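Local coordinates for importin subunit beta-1 (Saccharomyces cerevisiae, PDB 5OWU), which carries proteins into the nucleus as the importin beta subunit, associating with importin alpha, which binds the classical nuclear localization signal of the cargo, at residues A523-V528 with I576-A581; S589-V594 with S623-S628. All blocks are in the same frame, centred on the assembly; numbering follows the deposited sequence.

Interaction 1. Residues A523-V528 with I576-A581; sequences ALTTMV and ILTVLA
Thr525 and Val579 meet where two almost parallel helices come together, and the atom that leads on the threonine side is an oxygen. Thr525 OG1 lies 3.4 Å from Val579 CG2, while the same oxygen is 3.8 Å from Val579 CA, so the hydroxyl rests against both the methyl and the backbone of the valine. The torsions account for this meeting. Val579 has CG1 anti to the backbone N (chi1 -178°), which places CG2 beside that nitrogen and against Thr525. In the threonine, chi1 of -64° leaves CG2 anti to the backbone N and turns OG1 back beside it; there the hydroxyl also makes a weak hydrogen bond to the carbonyl of Phe521, one turn earlier. The polar atom thus serves its own helix while offering van der Waals contact to the next. Pairing of this kind belongs to the HEAT-repeat solenoid: residues 523-528 lie in HEAT 12 and residues 576-581 in HEAT 13, and successive repeats stack with equivalent helices side by side. The axes of the two short segments run 3° from parallel with a closest approach of 9.2 Å, and the CA atoms of Thr525 and Val579 are only 5.2 Å apart. The other branch of Val579 has a separate apolar neighbour, with CG1 4.2 Å from Leu524 CB. Val579 also touches Val546 of helix 536-553, which meets Val528 through Ile542. At the margin exposed to solvent, Thr578 reaches the Thr525 hydroxyl loosely through its methyl, CG2 to OG1 being 4.4 Å, whereas its own OG1 is hydrogen-bonded to the carbonyl of Ser574.

Interaction 2. Residues S589-V594 with S623-S628; sequences SSVEPV and SALAAS
Val591 points its side chain from a loop onto helix 615-629, with its two methyls facing different residues: CG1 is directed to Leu625 and CG2 to Ser628. The closer part of the contact pairs Val591 with Leu625, both of them buried. Because Leu625 has CG anti to the backbone N (chi1 -172°), its branched end swings over to the loop although the side chain does not start out in that direction. Val591 CG1 is 4.6 Å from Leu625 CG; the modelled approach to CD1 is closer than two carbons can sit and is therefore doubtful in detail, although the apolar pairing itself is plain. Ile584 of helix 563-586 also touches Val591, so this buried valine has neighbours on two helices. Packing slackens toward Ser628, whose CB lies 4.5 Å from Val591 CG2, and the closest pair of CA atoms, those of Val591 and Ser628, is still 7.3 Å apart. Around the valine the loop faces solvent, with Ser589 and Ser590 before it and Glu592 and Pro593 after it exposed. A backbone hydrogen bond from Val594 N to Val591 O, 3.1 Å long, closes the turn that leads into helix 595-607. Leu625 and Ser628 belong to HEAT 14, while Val591 sits in the linker between HEAT 13 and HEAT 14, immediately before that repeat begins; the contact lays this linker against the later part of helix 615-629. No hydrogen bond joins the two segments. The hydroxyl of Ser628 instead bonds to the carbonyl of Ile584, in the last turn of helix 563-586. The loop is thus held to helix 615-629 by apolar contact centred on one valine, while the neighbouring polar group is committed to the preceding repeat.

In the fold
Interactions 1 and 2 are successive steps along one solenoid, following each other in the chain with their centres about 15 Å apart. Interaction 1 joins HEAT 12 to HEAT 13, whereas interaction 2 sets the linker that leads into HEAT 14 against helix 615-629 of that repeat. Helix 563-586 ties them together: it supplies residues 576-581 to the first contact, and nearer its end Ile584 touches Val591 of the second. Their segments also touch, Ala581 O lying 3.7 Å from Ala624 CB. Both lie on the same side of the chain's centre, about 25 Å and 34 Å from it respectively, measured to the contact centres. Together they illustrate how a superhelix is assembled from small neighbour-to-neighbour contacts.

Interaction 1. Residues A523-V528 with I576-A581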
loop_
_atom_site.group_PDB
_atom_site.type_symbol
_atom_site.label_atom_id
_atom_site.label_comp_id
_atom_site.label_asym_id
_atom_site.label_seq_id
_atom_site.Cartn_x
_atom_site.Cartn_y
_atom_site.Cartn_z
ATOM N N ALA A 523 15.021 9.087 15.658
ATOM C CA ALA A 523 15.833 10.237 15.282
ATOM C C ALA A 523 17.302 9.954 15.541
ATOM O O ALA A 523 18.160 10.343 14.734
ATOM C CB ALA A 523 15.376 11.490 16.030
ATOM N N LEU A 524 17.606 9.206 16.609
ATOM C CA LEU A 524 18.997 8.851 16.851
ATOM C C LEU A 524 19.556 8.060 15.681
ATOM O O LEU A 524 20.707 8.264 15.274
ATOM C CB LEU A 524 19.134 8.063 18.156
ATOM C CG LEU A 524 19.010 8.877 19.448
ATOM C CD1 LEU A 524 19.133 7.946 20.635
ATOM C CD2 LEU A 524 20.051 9.981 19.525
ATOM N N THR A 525 18.741 7.183 15.094
ATOM C CA THR A 525 19.218 6.437 13.939
ATOM C C THR A 525 19.591 7.397 12.821
ATOM O O THR A 525 20.684 7.307 12.244
ATOM C CB THR A 525 18.158 5.432 13.499
ATOM O OG1 THR A 525 17.975 4.466 14.548
ATOM C CG2 THR A 525 18.584 4.713 12.237
ATOM N N THR A 526 18.720 8.372 12.550
ATOM C CA THR A 526 19.050 9.398 11.568
ATOM C C THR A 526 20.356 10.089 11.941
ATOM O O THR A 526 21.244 10.259 11.093
ATOM C CB THR A 526 17.899 10.407 11.464
ATOM O OG1 THR A 526 16.732 9.753 10.953
ATOM C CG2 THR A 526 18.255 11.562 10.547
ATOM N N MET A 527 20.515 10.464 13.221
ATOM C CA MET A 527 21.735 11.170 13.596
ATOM C C MET A 527 22.948 10.321 13.259
ATOM O O MET A 527 23.968 10.830 12.771
ATOM C CB MET A 527 21.745 11.517 15.085
ATOM C CG MET A 527 20.563 12.315 15.575
ATOM S SD MET A 527 20.280 13.793 14.613
ATOM C CE MET A 527 21.541 14.900 15.246
ATOM N N VAL A 528 22.843 9.013 13.493
ATOM C CA VAL A 528 23.965 8.134 13.207
ATOM C C VAL A 528 24.238 8.123 11.715
ATOM O O VAL A 528 25.377 8.305 11.268
ATOM C CB VAL A 528 23.687 6.715 13.732
ATOM C CG1 VAL A 528 24.765 5.739 13.242
ATOM C CG2 VAL A 528 23.622 6.719 15.235
ATOM N N ILE A 576 16.204 0.099 20.810
ATOM C CA ILE A 576 17.623 0.112 21.147
ATOM C C ILE A 576 18.415 -0.697 20.131
ATOM O O ILE A 576 19.460 -0.262 19.643
ATOM C CB ILE A 576 17.835 -0.428 22.573
ATOM C CG1 ILE A 576 17.229 0.534 23.602
ATOM C CG2 ILE A 576 19.324 -0.636 22.865
ATOM C CD1 ILE A 576 17.087 -0.072 24.983
ATOM N N LEU A 577 17.950 -1.908 19.827
ATOM C CA LEU A 577 18.709 -2.783 18.941
ATOM C C LEU A 577 18.787 -2.207 17.529
ATOM O O LEU A 577 19.805 -2.357 16.850
ATOM C CB LEU A 577 18.092 -4.186 18.937
ATOM C CG LEU A 577 18.282 -4.962 20.250
ATOM C CD1 LEU A 577 17.322 -6.127 20.352
ATOM C CD2 LEU A 577 19.716 -5.446 20.411
ATOM N N THR A 578 17.732 -1.531 17.074
ATOM C CA THR A 578 17.776 -0.882 15.762
ATOM C C THR A 578 18.866 0.187 15.725
ATOM O O THR A 578 19.719 0.202 14.818
ATOM C CB THR A 578 16.401 -0.292 15.440
ATOM O OG1 THR A 578 15.421 -1.343 15.458
ATOM C CG2 THR A 578 16.386 0.387 14.062
ATOM N N VAL A 579 18.877 1.078 16.722
ATOM C CA VAL A 579 19.933 2.092 16.750
ATOM C C VAL A 579 21.302 1.433 16.854
ATOM O O VAL A 579 22.266 1.875 16.223
ATOM C CB VAL A 579 19.716 3.093 17.898
ATOM C CG1 VAL A 579 20.805 4.171 17.869
ATOM C CG2 VAL A 579 18.349 3.729 17.798
ATOM N N LEU A 580 21.413 0.383 17.670
ATOM C CA LEU A 580 22.696 -0.285 17.869
ATOM C C LEU A 580 23.201 -0.894 16.571
ATOM O O LEU A 580 24.395 -0.815 16.260
ATOM C CB LEU A 580 22.558 -1.358 18.952
ATOM C CG LEU A 580 23.784 -2.222 19.268
ATOM C CD1 LEU A 580 24.967 -1.374 19.698
ATOM C CD2 LEU A 580 23.440 -3.241 20.351
ATOM N N ALA A 581 22.307 -1.504 15.793
ATOM C CA ALA A 581 22.709 -2.025 14.495
ATOM C C ALA A 581 23.236 -0.908 13.609
ATOM O O ALA A 581 24.266 -1.070 12.938
ATOM C CB ALA A 581 21.538 -2.742 13.825
#

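Interaction 2. Residues S589-V594 with S623-S628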
loop_
_atom_site.group_PDB
_atom_site.type_symbol
_atom_site.label_atom_id
_atom_site.label_comp_id
_atom_site.label_asym_id
_atom_site.label_seq_id
_atom_site.Cartn_x
_atom_site.Cartn_y
_atom_site.Cartn_z
ATOM N N SER A 589 35.312 0.178 12.706
ATOM C CA SER A 589 36.568 0.220 13.448
ATOM C C SER A 589 36.326 0.289 14.950
ATOM O O SER A 589 37.066 -0.315 15.735
ATOM C CB SER A 589 37.401 1.416 12.986
ATOM O OG SER A 589 36.692 2.627 13.170
ATOM N N SER A 590 35.288 1.012 15.370
ATOM C CA SER A 590 34.996 1.194 16.787
ATOM C C SER A 590 34.381 -0.039 17.441
ATOM O O SER A 590 34.212 -0.045 18.665
ATOM C CB SER A 590 34.050 2.386 16.966
ATOM O OG SER A 590 33.871 2.698 18.335
ATOM N N VAL A 591 34.060 -1.079 16.673
ATOM C CA VAL A 591 33.257 -2.185 17.187
ATOM C C VAL A 591 34.103 -3.302 17.797
ATOM O O VAL A 591 33.663 -3.953 18.753
ATOM C CB VAL A 591 32.370 -2.740 16.061
ATOM C CG1 VAL A 591 31.566 -3.912 16.538
ATOM C CG2 VAL A 591 31.435 -1.666 15.534
ATOM N N GLU A 592 35.293 -3.555 17.259
ATOM C CA GLU A 592 36.095 -4.697 17.702
ATOM C C GLU A 592 36.210 -4.803 19.218
ATOM O O GLU A 592 35.860 -5.862 19.767
ATOM C CB GLU A 592 37.480 -4.613 17.043
ATOM C CG GLU A 592 38.508 -5.591 17.602
ATOM C CD GLU A 592 38.044 -7.034 17.533
ATOM O OE1 GLU A 592 37.128 -7.327 16.737
ATOM O OE2 GLU A 592 38.594 -7.874 18.278
ATOM N N PRO A 593 36.641 -3.770 19.946
ATOM C CA PRO A 593 36.896 -3.951 21.386
ATOM C C PRO A 593 35.692 -4.442 22.170
ATOM O O PRO A 593 35.868 -5.114 23.192
ATOM C CB PRO A 593 37.326 -2.549 21.846
ATOM C CG PRO A 593 37.727 -1.831 20.601
ATOM C CD PRO A 593 36.858 -2.378 19.521
ATOM N N VAL A 594 34.473 -4.126 21.725
ATOM C CA VAL A 594 33.263 -4.471 22.463
ATOM C C VAL A 594 32.561 -5.699 21.890
ATOM O O VAL A 594 31.549 -6.151 22.457
ATOM C CB VAL A 594 32.301 -3.263 22.512
ATOM C CG1 VAL A 594 32.951 -2.096 23.249
ATOM C CG2 VAL A 594 31.891 -2.827 21.112
ATOM N N SER A 623 23.832 -9.512 12.610
ATOM C CA SER A 623 24.253 -9.360 11.224
ATOM C C SER A 623 25.137 -8.134 11.052
ATOM O O SER A 623 26.168 -8.201 10.376
ATOM C CB SER A 623 23.033 -9.273 10.313
ATOM O OG SER A 623 22.260 -10.454 10.405
ATOM N N ALA A 624 24.753 -7.001 11.656
ATOM C CA ALA A 624 25.597 -5.812 11.564
ATOM C C ALA A 624 26.973 -6.067 12.165
ATOM O O ALA A 624 27.998 -5.679 11.589
ATOM C CB ALA A 624 24.923 -4.629 12.260
ATOM N N LEU A 625 27.019 -6.710 13.334
ATOM C CA LEU A 625 28.306 -7.019 13.950
ATOM C C LEU A 625 29.153 -7.924 13.054
ATOM O O LEU A 625 30.354 -7.694 12.891
ATOM C CB LEU A 625 28.093 -7.661 15.321
ATOM C CG LEU A 625 29.352 -7.872 16.164
ATOM C CD1 LEU A 625 30.052 -6.566 16.409
ATOM C CD2 LEU A 625 29.027 -8.537 17.489
ATOM N N ALA A 626 28.549 -8.955 12.464
ATOM C CA ALA A 626 29.280 -9.812 11.529
ATOM C C ALA A 626 29.836 -9.007 10.360
ATOM O O ALA A 626 31.018 -9.124 10.013
ATOM C CB ALA A 626 28.368 -10.928 11.019
ATOM N N ALA A 627 28.991 -8.177 9.743
ATOM C CA ALA A 627 29.448 -7.343 8.638
ATOM C C ALA A 627 30.634 -6.482 9.053
ATOM O O ALA A 627 31.583 -6.307 8.280
ATOM C CB ALA A 627 28.302 -6.465 8.129
ATOM N N SER A 628 30.612 -5.954 10.276
ATOM C CA SER A 628 31.676 -5.052 10.707
ATOM C C SER A 628 32.956 -5.796 11.084
ATOM O O SER A 628 34.058 -5.303 10.823
ATOM C CB SER A 628 31.187 -4.205 11.881
ATOM O OG SER A 628 30.195 -3.293 11.434
#